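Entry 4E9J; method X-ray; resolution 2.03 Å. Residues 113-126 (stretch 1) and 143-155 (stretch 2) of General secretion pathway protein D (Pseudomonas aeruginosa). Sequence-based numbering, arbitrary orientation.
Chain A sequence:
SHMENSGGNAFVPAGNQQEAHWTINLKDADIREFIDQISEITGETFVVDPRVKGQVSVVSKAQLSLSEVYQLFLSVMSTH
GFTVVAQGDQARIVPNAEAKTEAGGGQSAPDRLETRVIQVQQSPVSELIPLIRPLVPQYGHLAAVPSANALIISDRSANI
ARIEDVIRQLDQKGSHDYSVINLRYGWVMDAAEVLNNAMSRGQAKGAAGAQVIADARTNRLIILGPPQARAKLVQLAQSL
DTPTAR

Stretch 1, residues 113-126: LETRVIQVQQSPVS
Stretch 2, residues 143-155: AAVPSANALIISD

Two antiparallel strands, one running through to Gln 119 and the other spanning 150-155, form the main contact; their N-to-C directions differ by 157°, and the two stretches together bury 922 Å². Backbone angles are extended, phi near -80 to -127° and psi near 107 to 160°, except at Asp 155 (-171/-177). Glu 114, Arg 116 and Ile 118 form hydrogen-bonded pairs with Asp 155, Ile 153 and Leu 151. Each pair closes a two-bond ring, as in Ile 118 N to Leu 151 O (2.8 Å) and Leu 151 N to Ile 118 O (2.9 Å). Alternating with them are the non-hydrogen-bonded pairs Thr 115-Ser 154 and Val 117-Ile 152, and Gln 119-Ala 150 follows Ile 118-Leu 151, with CA atoms 4.1 to 4.4 Å apart.

Asn 149 covers the most surface, 103 Å². Its positive phi/psi (49/50) precedes the strand, and chi1 t (-155°) with chi2 57° brings the amide to the loop after Gln 119. There its ND2 donates to Val 120 O and Ser 123 O, both at 3.0 Å, while its OD1 accepts from Val 125 N at 3.2 Å; a carboxamide suits this site because it both donates and accepts. The backbone continues the ladder, Val 120 N reaching Asn 149 O at 2.9 Å.

Val 125 follows with 95 Å². Its CA-to-CB bond points toward stretch 2, and chi1 m (-79°) sets Val 125 CG1 4.1 Å from Leu 151 CG and Val 125 CG2 4.5 Å from Ala 144 CB. Leu 151, covering 79 Å² with chi1 m and chi2 t, also meets Val 120, whose CG2 lies 4.3 Å from Leu 151 CD1. Leu 151 shares its sheet face with Ile 118 and Ile 153; Ile 118 CD1 approaches Ile 153 CG1 to 4.1 Å.

On the other face, Val 117 (chi1 t) places CG1 3.6 Å from Ala 150 CB, and Thr 115 OG1 hydrogen-bonds Ser 154 OG at 2.9 Å, both residues m.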

# COMPACT_ATOMS: atom_id res chain seq x y z
N LEU A 113 16.80 -6.88 12.68
CA LEU A 113 15.38 -6.74 12.38
C LEU A 113 14.63 -7.98 12.80
O LEU A 113 15.07 -9.09 12.50
CB LEU A 113 15.15 -6.51 10.87
CG LEU A 113 15.80 -5.29 10.26
CD1 LEU A 113 15.37 -5.11 8.82
CD2 LEU A 113 15.50 -4.05 11.06
N GLU A 114 13.51 -7.81 13.52
CA GLU A 114 12.66 -8.93 13.90
C GLU A 114 11.41 -8.88 13.04
O GLU A 114 10.89 -7.80 12.82
CB GLU A 114 12.28 -8.90 15.39
CG GLU A 114 11.34 -10.04 15.81
CD GLU A 114 10.84 -10.03 17.24
OE1 GLU A 114 11.55 -9.49 18.12
OE2 GLU A 114 9.76 -10.60 17.49
N THR A 115 10.95 -10.04 12.53
CA THR A 115 9.69 -10.21 11.80
C THR A 115 8.72 -10.91 12.76
O THR A 115 8.88 -12.11 13.02
CB THR A 115 9.90 -10.98 10.53
OG1 THR A 115 10.84 -10.27 9.72
CG2 THR A 115 8.60 -11.18 9.76
N ARG A 116 7.71 -10.18 13.29
CA ARG A 116 6.77 -10.71 14.26
C ARG A 116 5.34 -10.77 13.72
O ARG A 116 4.92 -9.83 13.06
CB ARG A 116 6.78 -9.81 15.52
CG ARG A 116 6.10 -10.51 16.68
CD ARG A 116 5.99 -9.64 17.89
NE ARG A 116 7.28 -9.42 18.53
CZ ARG A 116 7.46 -8.74 19.65
NH1 ARG A 116 6.42 -8.18 20.27
NH2 ARG A 116 8.69 -8.59 20.16
N VAL A 117 4.60 -11.86 14.00
CA VAL A 117 3.19 -12.00 13.65
C VAL A 117 2.42 -11.56 14.89
O VAL A 117 2.69 -12.03 15.99
CB VAL A 117 2.82 -13.45 13.25
CG1 VAL A 117 1.33 -13.55 12.92
CG2 VAL A 117 3.64 -13.93 12.07
N ILE A 118 1.47 -10.64 14.72
CA ILE A 118 0.66 -10.08 15.80
C ILE A 118 -0.77 -10.48 15.52
O ILE A 118 -1.32 -10.04 14.52
CB ILE A 118 0.80 -8.53 15.89
CG1 ILE A 118 2.27 -8.13 16.13
CG2 ILE A 118 -0.06 -7.96 17.03
CD1 ILE A 118 2.56 -6.60 16.22
N GLN A 119 -1.37 -11.33 16.34
CA GLN A 119 -2.76 -11.70 16.12
C GLN A 119 -3.63 -10.58 16.70
O GLN A 119 -3.26 -9.97 17.69
CB GLN A 119 -3.08 -13.04 16.78
CG GLN A 119 -4.43 -13.61 16.34
CD GLN A 119 -4.39 -15.10 16.23
OE1 GLN A 119 -4.59 -15.81 17.21
NE2 GLN A 119 -4.06 -15.61 15.05
N VAL A 120 -4.70 -10.23 16.00
CA VAL A 120 -5.67 -9.19 16.39
C VAL A 120 -6.94 -9.95 16.79
O VAL A 120 -7.38 -10.83 16.07
CB VAL A 120 -5.90 -8.19 15.24
CG1 VAL A 120 -6.94 -7.13 15.62
CG2 VAL A 120 -4.57 -7.51 14.87
N GLN A 121 -7.50 -9.61 17.94
CA GLN A 121 -8.66 -10.31 18.50
C GLN A 121 -10.03 -9.89 18.00
O GLN A 121 -10.79 -10.75 17.57
CB GLN A 121 -8.62 -10.19 20.04
N GLN A 122 -10.41 -8.61 18.19
CA GLN A 122 -11.76 -8.09 17.95
C GLN A 122 -12.00 -7.44 16.61
O GLN A 122 -13.10 -7.55 16.08
CB GLN A 122 -12.13 -7.05 19.02
CG GLN A 122 -12.11 -7.57 20.44
CD GLN A 122 -12.35 -6.45 21.43
OE1 GLN A 122 -11.50 -6.13 22.27
NE2 GLN A 122 -13.51 -5.83 21.36
N SER A 123 -11.01 -6.73 16.06
CA SER A 123 -11.20 -6.00 14.82
C SER A 123 -10.60 -6.70 13.61
O SER A 123 -9.55 -7.36 13.73
CB SER A 123 -10.60 -4.61 14.95
OG SER A 123 -11.17 -4.02 16.11
N PRO A 124 -11.24 -6.54 12.41
CA PRO A 124 -10.65 -7.08 11.17
C PRO A 124 -9.30 -6.40 10.96
O PRO A 124 -9.22 -5.18 11.13
CB PRO A 124 -11.65 -6.70 10.08
CG PRO A 124 -12.87 -6.24 10.77
CD PRO A 124 -12.46 -5.75 12.13
N VAL A 125 -8.23 -7.18 10.67
CA VAL A 125 -6.87 -6.61 10.56
C VAL A 125 -6.75 -5.54 9.51
O VAL A 125 -6.01 -4.59 9.74
CB VAL A 125 -5.70 -7.62 10.41
CG1 VAL A 125 -5.35 -8.20 11.74
CG2 VAL A 125 -5.98 -8.71 9.38
N SER A 126 -7.42 -5.69 8.36
CA SER A 126 -7.37 -4.70 7.27
C SER A 126 -7.75 -3.30 7.73
O SER A 126 -7.19 -2.35 7.22
CB SER A 126 -8.28 -5.12 6.11
OG SER A 126 -9.63 -5.20 6.56
N ALA A 143 2.48 -6.48 6.58
CA ALA A 143 1.61 -7.29 5.73
C ALA A 143 0.47 -7.88 6.55
O ALA A 143 0.64 -8.13 7.73
CB ALA A 143 2.40 -8.42 5.08
N ALA A 144 -0.69 -8.10 5.90
CA ALA A 144 -1.85 -8.73 6.53
C ALA A 144 -1.85 -10.23 6.27
O ALA A 144 -1.41 -10.68 5.20
CB ALA A 144 -3.13 -8.13 5.97
N VAL A 145 -2.36 -11.01 7.24
CA VAL A 145 -2.58 -12.46 7.13
C VAL A 145 -4.07 -12.62 7.49
O VAL A 145 -4.41 -12.91 8.64
CB VAL A 145 -1.66 -13.30 8.05
CG1 VAL A 145 -1.88 -14.80 7.82
CG2 VAL A 145 -0.20 -12.95 7.82
N PRO A 146 -4.98 -12.29 6.55
CA PRO A 146 -6.42 -12.31 6.87
C PRO A 146 -7.00 -13.63 7.38
O PRO A 146 -7.90 -13.57 8.21
CB PRO A 146 -7.11 -11.85 5.59
CG PRO A 146 -6.06 -11.43 4.67
CD PRO A 146 -4.73 -11.85 5.16
N SER A 147 -6.46 -14.79 6.97
CA SER A 147 -6.96 -16.09 7.43
C SER A 147 -6.70 -16.36 8.91
O SER A 147 -7.46 -17.11 9.53
CB SER A 147 -6.40 -17.22 6.56
OG SER A 147 -4.99 -17.19 6.41
N ALA A 148 -5.65 -15.74 9.50
CA ALA A 148 -5.34 -15.86 10.92
C ALA A 148 -5.71 -14.58 11.68
O ALA A 148 -5.51 -14.51 12.89
CB ALA A 148 -3.86 -16.14 11.09
N ASN A 149 -6.27 -13.56 10.97
CA ASN A 149 -6.57 -12.22 11.48
C ASN A 149 -5.34 -11.65 12.22
O ASN A 149 -5.42 -11.17 13.36
CB ASN A 149 -7.85 -12.17 12.32
CG ASN A 149 -8.44 -10.78 12.32
OD1 ASN A 149 -8.73 -10.24 11.25
ND2 ASN A 149 -8.66 -10.17 13.46
N ALA A 150 -4.20 -11.75 11.53
CA ALA A 150 -2.93 -11.33 12.06
C ALA A 150 -2.22 -10.37 11.12
O ALA A 150 -2.52 -10.31 9.92
CB ALA A 150 -2.05 -12.57 12.31
N LEU A 151 -1.28 -9.63 11.69
CA LEU A 151 -0.42 -8.68 10.98
C LEU A 151 1.01 -9.23 11.07
O LEU A 151 1.38 -9.71 12.12
CB LEU A 151 -0.41 -7.32 11.73
CG LEU A 151 -1.67 -6.50 11.67
CD1 LEU A 151 -1.60 -5.35 12.67
CD2 LEU A 151 -1.91 -5.96 10.27
N ILE A 152 1.81 -9.06 10.02
CA ILE A 152 3.23 -9.39 10.05
C ILE A 152 3.93 -8.05 10.03
O ILE A 152 3.72 -7.30 9.08
CB ILE A 152 3.72 -10.24 8.88
CG1 ILE A 152 3.10 -11.63 8.91
CG2 ILE A 152 5.29 -10.36 8.94
CD1 ILE A 152 3.13 -12.32 7.59
N ILE A 153 4.74 -7.74 11.05
CA ILE A 153 5.52 -6.50 11.14
C ILE A 153 7.02 -6.82 11.22
O ILE A 153 7.40 -7.66 12.02
CB ILE A 153 5.10 -5.69 12.40
CG1 ILE A 153 3.58 -5.47 12.41
CG2 ILE A 153 5.91 -4.36 12.50
CD1 ILE A 153 3.05 -4.09 13.00
N SER A 154 7.86 -6.07 10.50
CA SER A 154 9.31 -6.16 10.62
C SER A 154 9.88 -4.85 11.14
O SER A 154 9.62 -3.81 10.55
CB SER A 154 9.98 -6.52 9.30
OG SER A 154 9.57 -7.80 8.87
N ASP A 155 10.63 -4.90 12.25
CA ASP A 155 11.26 -3.73 12.89
C ASP A 155 12.22 -4.18 14.01
O ASP A 155 12.39 -5.38 14.22
CB ASP A 155 10.16 -2.81 13.49
CG ASP A 155 10.47 -1.33 13.47
OD1 ASP A 155 11.66 -0.98 13.47
OD2 ASP A 155 9.52 -0.53 13.60